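Local coordinates for protein subtilase cytotoxin, subunit B (Escherichia coli, PDB 3DWA) that forms the pentameric B subunit of an AB5 toxin, which probably binds host-cell glycans so that the toxic A subunit can enter the cell, at residues Q18-Q23 and K27-I32; A44-N49 and A55-L60. All blocks are in the same frame, centred on the assembly; numbering follows the deposited sequence.

Contact 1 (Q18-Q23 and K27-I32); sequences QFHTGQ and KPYFCI
Tyr29 meets Gly22 because its CG sits between its own backbone N and carbonyl carbon (chi1 71°), which lays the ring across the neighbouring strand. A similar torsion in Phe30 (chi1 76°) sets its ring beside Phe19 on the other face of the sheet. Gly22 CA sits over the Tyr29 ring, 4.2 Å from its centroid, as a CH-pi contact. Tyr29 CE2 also comes within 3.4 Å of Gln23 N, in the next peptide. The phenol oxygen turns to Trp2 of the second subunit for its main polar contact. The two segments form the antiparallel hairpin of strands 14-24 and 27-35, part of the curled sheet of an OB fold. His20 and Cys31 make one hydrogen-bonded pair, with His20 N to Cys31 O at 2.9 Å. Gly22 and Tyr29 make the next; its bond from Tyr29 N to Gly22 O is 3.0 Å and nearly straight, but the donor stands above the carbonyl plane. The planes of Phe19 and Phe30 differ by only 11°, but little of one ring lies over the other, and Phe19 CZ meets Phe30 CD1 at 3.7 Å. Ile32 presents its CG2 branch to Phe19 CE1, also at 3.7 Å. Helix 57-70 packs on both phenylalanines through Ala64. Beyond the hairpin, His20 and Thr21 pair with a strand of the second subunit, which carries the sheet across the interface.

Contact 2 (A44-N49 and A55-L60); sequences ACSMKN and ASFSTL
The first turn of helix 57-70 packs here on the end of strand 41-47, at the place where the helix of an OB fold meets its beta barrel. Phe57 and Lys48 make the main contact. Phe57 holds CG anti to its backbone N (chi1 175°), which sends the ring from the helix start toward the strand. The aliphatic part of Lys48 lies over one face of that ring. Lys48 CB stands 3.7 Å from the ring centroid, 19° off the normal, a CH-pi contact. The extended chain then runs outward along the CD2 side. Lys48 CG is 3.6 Å from Phe57 CD2, and Lys48 CD is 3.8 Å from the same carbon. The amine end leads away from the helix, so the methylenes rather than the charge do the touching. Lys48 N comes in on the same side of the ring plane, 3.5 Å from Phe57 CD1, while Ser46 O is 3.7 Å from Phe57 CE1.

Ser46 points toward the helix. Its OG comes to 3.4 Å from Phe57 CA and lies at the edge of the ring, near its plane. Leu60, one turn further on, brings its CD1 branch to 3.9 Å from Ser46 OG and also touches Leu97 of strand 96-102. No hydrogen bond joins the two segments. The turn is held within itself by the bond from Leu60 N to Ser56 O. Ser56 and Leu60 also meet the third subunit, and Ser56 OG is hydrogen-bonded to OE1 of Gln23 of that subunit. A helix inserted between strands 41-47 and 73-79, the third and fourth of the classical fold, and seated against the barrel is typical of the OB fold of AB5 toxin B subunits.

From the N terminus, contact 1 comes first and closes the short turn between strands 14-24 and 27-35. The chain then turns back as strand 41-47, and contact 2 closes the loop that leads into helix 57-70. The two lie in series; neither nests in nor crosses the other. They are joined side by side, since strands 27-35 and 41-47 are neighbours in the sheet. Probable hydrogen bonds link Phe30 O with Ser46 N and Pro28 O with Lys48 N. Cys31 and Cys45, a known disulfide pair of this protein, face each other here, with Cys31 SG 2.8 Å from Cys45 SG. Residues 18-23 of one copy also meet residues 55-60 of another across a subunit interface.

Contact 1 (Q18-Q23 and K27-I32)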
loop_
_atom_site.group_PDB
_atom_site.type_symbol
_atom_site.label_atom_id
_atom_site.label_comp_id
_atom_site.label_asym_id
_atom_site.label_seq_id
_atom_site.Cartn_x
_atom_site.Cartn_y
_atom_site.Cartn_z
ATOM N N GLN C 18 -15.983 -10.105 -8.850
ATOM C CA GLN C 18 -15.783 -9.018 -9.843
ATOM C C GLN C 18 -15.442 -7.714 -9.131
ATOM O O GLN C 18 -15.865 -7.474 -7.999
ATOM C CB GLN C 18 -17.017 -8.770 -10.748
ATOM C CG GLN C 18 -17.586 -9.999 -11.524
ATOM C CD GLN C 18 -16.623 -10.555 -12.564
ATOM O OE1 GLN C 18 -15.934 -9.808 -13.288
ATOM N NE2 GLN C 18 -16.545 -11.877 -12.623
ATOM N N PHE C 19 -14.701 -6.867 -9.825
ATOM C CA PHE C 19 -14.172 -5.626 -9.243
ATOM C C PHE C 19 -14.239 -4.519 -10.327
ATOM O O PHE C 19 -13.826 -4.745 -11.438
ATOM C CB PHE C 19 -12.732 -5.873 -8.805
ATOM C CG PHE C 19 -12.341 -5.113 -7.575
ATOM C CD1 PHE C 19 -12.254 -5.765 -6.362
ATOM C CD2 PHE C 19 -12.060 -3.743 -7.642
ATOM C CE1 PHE C 19 -11.896 -5.063 -5.199
ATOM C CE2 PHE C 19 -11.683 -3.038 -6.507
ATOM C CZ PHE C 19 -11.599 -3.698 -5.281
ATOM N N HIS C 20 -14.834 -3.371 -10.024
ATOM C CA HIS C 20 -14.844 -2.235 -10.955
ATOM C C HIS C 20 -14.420 -0.997 -10.184
ATOM O O HIS C 20 -14.746 -0.860 -9.021
ATOM C CB HIS C 20 -16.252 -2.007 -11.539
ATOM C CG HIS C 20 -16.427 -0.686 -12.235
ATOM N ND1 HIS C 20 -17.182 0.346 -11.705
ATOM C CD2 HIS C 20 -15.930 -0.224 -13.407
ATOM C CE1 HIS C 20 -17.134 1.385 -12.520
ATOM N NE2 HIS C 20 -16.380 1.068 -13.561
ATOM N N THR C 21 -13.719 -0.091 -10.847
ATOM C CA THR C 21 -13.313 1.152 -10.250
ATOM C C THR C 21 -13.561 2.244 -11.271
ATOM O O THR C 21 -13.325 2.046 -12.476
ATOM C CB THR C 21 -11.826 1.055 -9.831
ATOM O OG1 THR C 21 -11.574 1.881 -8.699
ATOM C CG2 THR C 21 -10.829 1.315 -10.978
ATOM N N GLY C 22 -14.100 3.359 -10.799
ATOM C CA GLY C 22 -14.256 4.544 -11.633
ATOM C C GLY C 22 -14.297 5.822 -10.822
ATOM O O GLY C 22 -13.750 5.888 -9.713
ATOM N N GLN C 23 -14.892 6.858 -11.412
ATOM C CA GLN C 23 -15.046 8.158 -10.771
ATOM C C GLN C 23 -16.426 8.717 -11.147
ATOM O O GLN C 23 -16.896 8.493 -12.241
ATOM C CB GLN C 23 -13.967 9.101 -11.273
ATOM C CG GLN C 23 -13.973 10.487 -10.668
ATOM C CD GLN C 23 -12.784 11.312 -11.147
ATOM O OE1 GLN C 23 -11.630 10.885 -11.030
ATOM N NE2 GLN C 23 -13.059 12.491 -11.693
ATOM N N LYS C 27 -15.317 12.185 -7.475
ATOM C CA LYS C 27 -15.101 11.236 -6.384
ATOM C C LYS C 27 -14.724 9.843 -6.890
ATOM O O LYS C 27 -15.493 9.255 -7.651
ATOM C CB LYS C 27 -16.390 11.116 -5.547
ATOM C CG LYS C 27 -16.400 11.991 -4.316
ATOM C CD LYS C 27 -17.435 13.108 -4.375
ATOM C CE LYS C 27 -17.112 14.178 -3.317
ATOM N NZ LYS C 27 -15.608 14.425 -3.238
ATOM N N PRO C 28 -13.549 9.304 -6.472
ATOM C CA PRO C 28 -13.269 7.930 -6.850
ATOM C C PRO C 28 -14.284 6.980 -6.177
ATOM O O PRO C 28 -14.717 7.245 -5.062
ATOM C CB PRO C 28 -11.879 7.689 -6.244
ATOM C CG PRO C 28 -11.781 8.656 -5.120
ATOM C CD PRO C 28 -12.451 9.873 -5.655
ATOM N N TYR C 29 -14.667 5.899 -6.867
ATOM C CA TYR C 29 -15.467 4.817 -6.226
ATOM C C TYR C 29 -14.994 3.447 -6.720
ATOM O O TYR C 29 -14.250 3.362 -7.700
ATOM C CB TYR C 29 -16.996 4.959 -6.511
ATOM C CG TYR C 29 -17.348 4.633 -7.945
ATOM C CD1 TYR C 29 -17.633 3.306 -8.356
ATOM C CD2 TYR C 29 -17.413 5.630 -8.874
ATOM C CE1 TYR C 29 -17.920 3.017 -9.686
ATOM C CE2 TYR C 29 -17.708 5.373 -10.189
ATOM C CZ TYR C 29 -17.978 4.059 -10.586
ATOM O OH TYR C 29 -18.243 3.836 -11.900
ATOM N N PHE C 30 -15.395 2.389 -6.018
ATOM C CA PHE C 30 -15.223 1.029 -6.531
ATOM C C PHE C 30 -16.502 0.258 -6.192
ATOM O O PHE C 30 -17.250 0.640 -5.284
ATOM C CB PHE C 30 -13.921 0.344 -5.987
ATOM C CG PHE C 30 -14.030 -0.132 -4.554
ATOM C CD1 PHE C 30 -14.393 -1.457 -4.276
ATOM C CD2 PHE C 30 -13.747 0.737 -3.484
ATOM C CE1 PHE C 30 -14.542 -1.891 -2.948
ATOM C CE2 PHE C 30 -13.893 0.316 -2.174
ATOM C CZ PHE C 30 -14.272 -1.015 -1.900
ATOM N N CYS C 31 -16.761 -0.806 -6.931
ATOM C CA CYS C 31 -17.925 -1.634 -6.730
ATOM C C CYS C 31 -17.403 -3.064 -6.806
ATOM O O CYS C 31 -16.534 -3.364 -7.614
ATOM C CB CYS C 31 -18.995 -1.329 -7.821
ATOM S SG CYS C 31 -20.635 -2.153 -7.517
ATOM N N ILE C 32 -17.879 -3.933 -5.924
ATOM C CA ILE C 32 -17.552 -5.362 -6.019
ATOM C C ILE C 32 -18.803 -6.177 -6.334
ATOM O O ILE C 32 -19.898 -5.752 -6.033
ATOM C CB ILE C 32 -16.928 -5.888 -4.711
ATOM C CG1 ILE C 32 -17.836 -5.553 -3.529
ATOM C CG2 ILE C 32 -15.517 -5.301 -4.510
ATOM C CD1 ILE C 32 -17.334 -6.080 -2.208
#

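Contact 2 (A44-N49 and A55-L60)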
loop_
_atom_site.group_PDB
_atom_site.type_symbol
_atom_site.label_atom_id
_atom_site.label_comp_id
_atom_site.label_asym_id
_atom_site.label_seq_id
_atom_site.Cartn_x
_atom_site.Cartn_y
_atom_site.Cartn_z
ATOM N N ALA C 44 -22.139 -4.134 -4.111
ATOM C CA ALA C 44 -22.060 -3.015 -3.193
ATOM C C ALA C 44 -20.895 -2.126 -3.635
ATOM O O ALA C 44 -19.857 -2.654 -4.036
ATOM C CB ALA C 44 -21.838 -3.559 -1.762
ATOM N N CYS C 45 -21.070 -0.798 -3.583
ATOM C CA CYS C 45 -20.036 0.177 -3.914
ATOM C C CYS C 45 -19.606 1.050 -2.715
ATOM O O CYS C 45 -20.409 1.356 -1.855
ATOM C CB CYS C 45 -20.507 1.146 -5.023
ATOM S SG CYS C 45 -21.241 0.320 -6.429
ATOM N N SER C 46 -18.346 1.479 -2.703
ATOM C CA SER C 46 -17.893 2.498 -1.760
ATOM C C SER C 46 -17.402 3.706 -2.582
ATOM O O SER C 46 -16.714 3.548 -3.607
ATOM C CB SER C 46 -16.782 1.932 -0.856
ATOM O OG SER C 46 -16.233 2.923 0.018
HETATM N N MSE C 47 -17.781 4.901 -2.141
HETATM C CA MSE C 47 -17.350 6.132 -2.757
HETATM C C MSE C 47 -16.586 6.983 -1.749
HETATM O O MSE C 47 -16.984 7.093 -0.580
HETATM C CB MSE C 47 -18.548 6.919 -3.269
HETATM C CG MSE C 47 -18.188 8.262 -3.921
HETATM SE SE MSE C 47 -19.834 8.848 -4.806
HETATM C CE MSE C 47 -20.445 7.101 -5.554
ATOM N N LYS C 48 -15.477 7.561 -2.202
ATOM C CA LYS C 48 -14.616 8.350 -1.326
ATOM C C LYS C 48 -15.261 9.709 -1.037
ATOM O O LYS C 48 -15.780 10.340 -1.943
ATOM C CB LYS C 48 -13.245 8.533 -1.980
ATOM C CG LYS C 48 -12.168 9.062 -1.063
ATOM C CD LYS C 48 -10.877 9.228 -1.853
ATOM C CE LYS C 48 -9.720 9.827 -1.069
ATOM N NZ LYS C 48 -8.610 10.227 -2.045
ATOM N N ASN C 49 -15.203 10.150 0.219
ATOM C CA ASN C 49 -15.836 11.414 0.658
ATOM C C ASN C 49 -17.343 11.551 0.346
ATOM O O ASN C 49 -17.871 12.659 0.289
ATOM C CB ASN C 49 -15.103 12.648 0.076
ATOM C CG ASN C 49 -13.588 12.633 0.342
ATOM O OD1 ASN C 49 -12.778 12.930 -0.568
ATOM N ND2 ASN C 49 -13.201 12.288 1.570
ATOM N N ALA C 55 -15.891 7.723 4.750
ATOM C CA ALA C 55 -14.677 7.643 5.555
ATOM C C ALA C 55 -14.018 6.252 5.558
ATOM O O ALA C 55 -12.841 6.118 5.897
ATOM C CB ALA C 55 -14.966 8.119 7.017
ATOM N N SER C 56 -14.762 5.219 5.173
ATOM C CA SER C 56 -14.201 3.858 5.112
ATOM C C SER C 56 -13.665 3.470 3.707
ATOM O O SER C 56 -13.224 2.346 3.496
ATOM C CB SER C 56 -15.276 2.855 5.569
ATOM O OG SER C 56 -15.582 3.062 6.938
ATOM N N PHE C 57 -13.732 4.390 2.757
ATOM C CA PHE C 57 -13.315 4.126 1.375
ATOM C C PHE C 57 -11.943 3.426 1.247
ATOM O O PHE C 57 -11.821 2.378 0.569
ATOM C CB PHE C 57 -13.366 5.402 0.531
ATOM C CG PHE C 57 -12.821 5.214 -0.882
ATOM C CD1 PHE C 57 -13.601 4.640 -1.865
ATOM C CD2 PHE C 57 -11.508 5.553 -1.190
ATOM C CE1 PHE C 57 -13.119 4.429 -3.145
ATOM C CE2 PHE C 57 -11.003 5.348 -2.484
ATOM C CZ PHE C 57 -11.820 4.781 -3.459
ATOM N N SER C 58 -10.927 3.980 1.914
ATOM C CA SER C 58 -9.580 3.474 1.773
ATOM C C SER C 58 -9.412 2.111 2.345
ATOM O O SER C 58 -8.787 1.265 1.716
ATOM C CB SER C 58 -8.590 4.419 2.445
ATOM O OG SER C 58 -8.227 5.334 1.443
ATOM N N THR C 59 -9.961 1.911 3.543
ATOM C CA THR C 59 -9.907 0.629 4.260
ATOM C C THR C 59 -10.668 -0.464 3.494
ATOM O O THR C 59 -10.188 -1.573 3.336
ATOM C CB THR C 59 -10.509 0.748 5.693
ATOM O OG1 THR C 59 -9.764 1.720 6.429
ATOM C CG2 THR C 59 -10.405 -0.576 6.472
ATOM N N LEU C 60 -11.861 -0.130 3.047
ATOM C CA LEU C 60 -12.721 -1.033 2.311
ATOM C C LEU C 60 -12.098 -1.435 0.982
ATOM O O LEU C 60 -12.119 -2.613 0.635
ATOM C CB LEU C 60 -14.109 -0.418 2.099
ATOM C CG LEU C 60 -14.985 -0.346 3.369
ATOM C CD1 LEU C 60 -16.212 0.357 2.943
ATOM C CD2 LEU C 60 -15.325 -1.697 3.971
#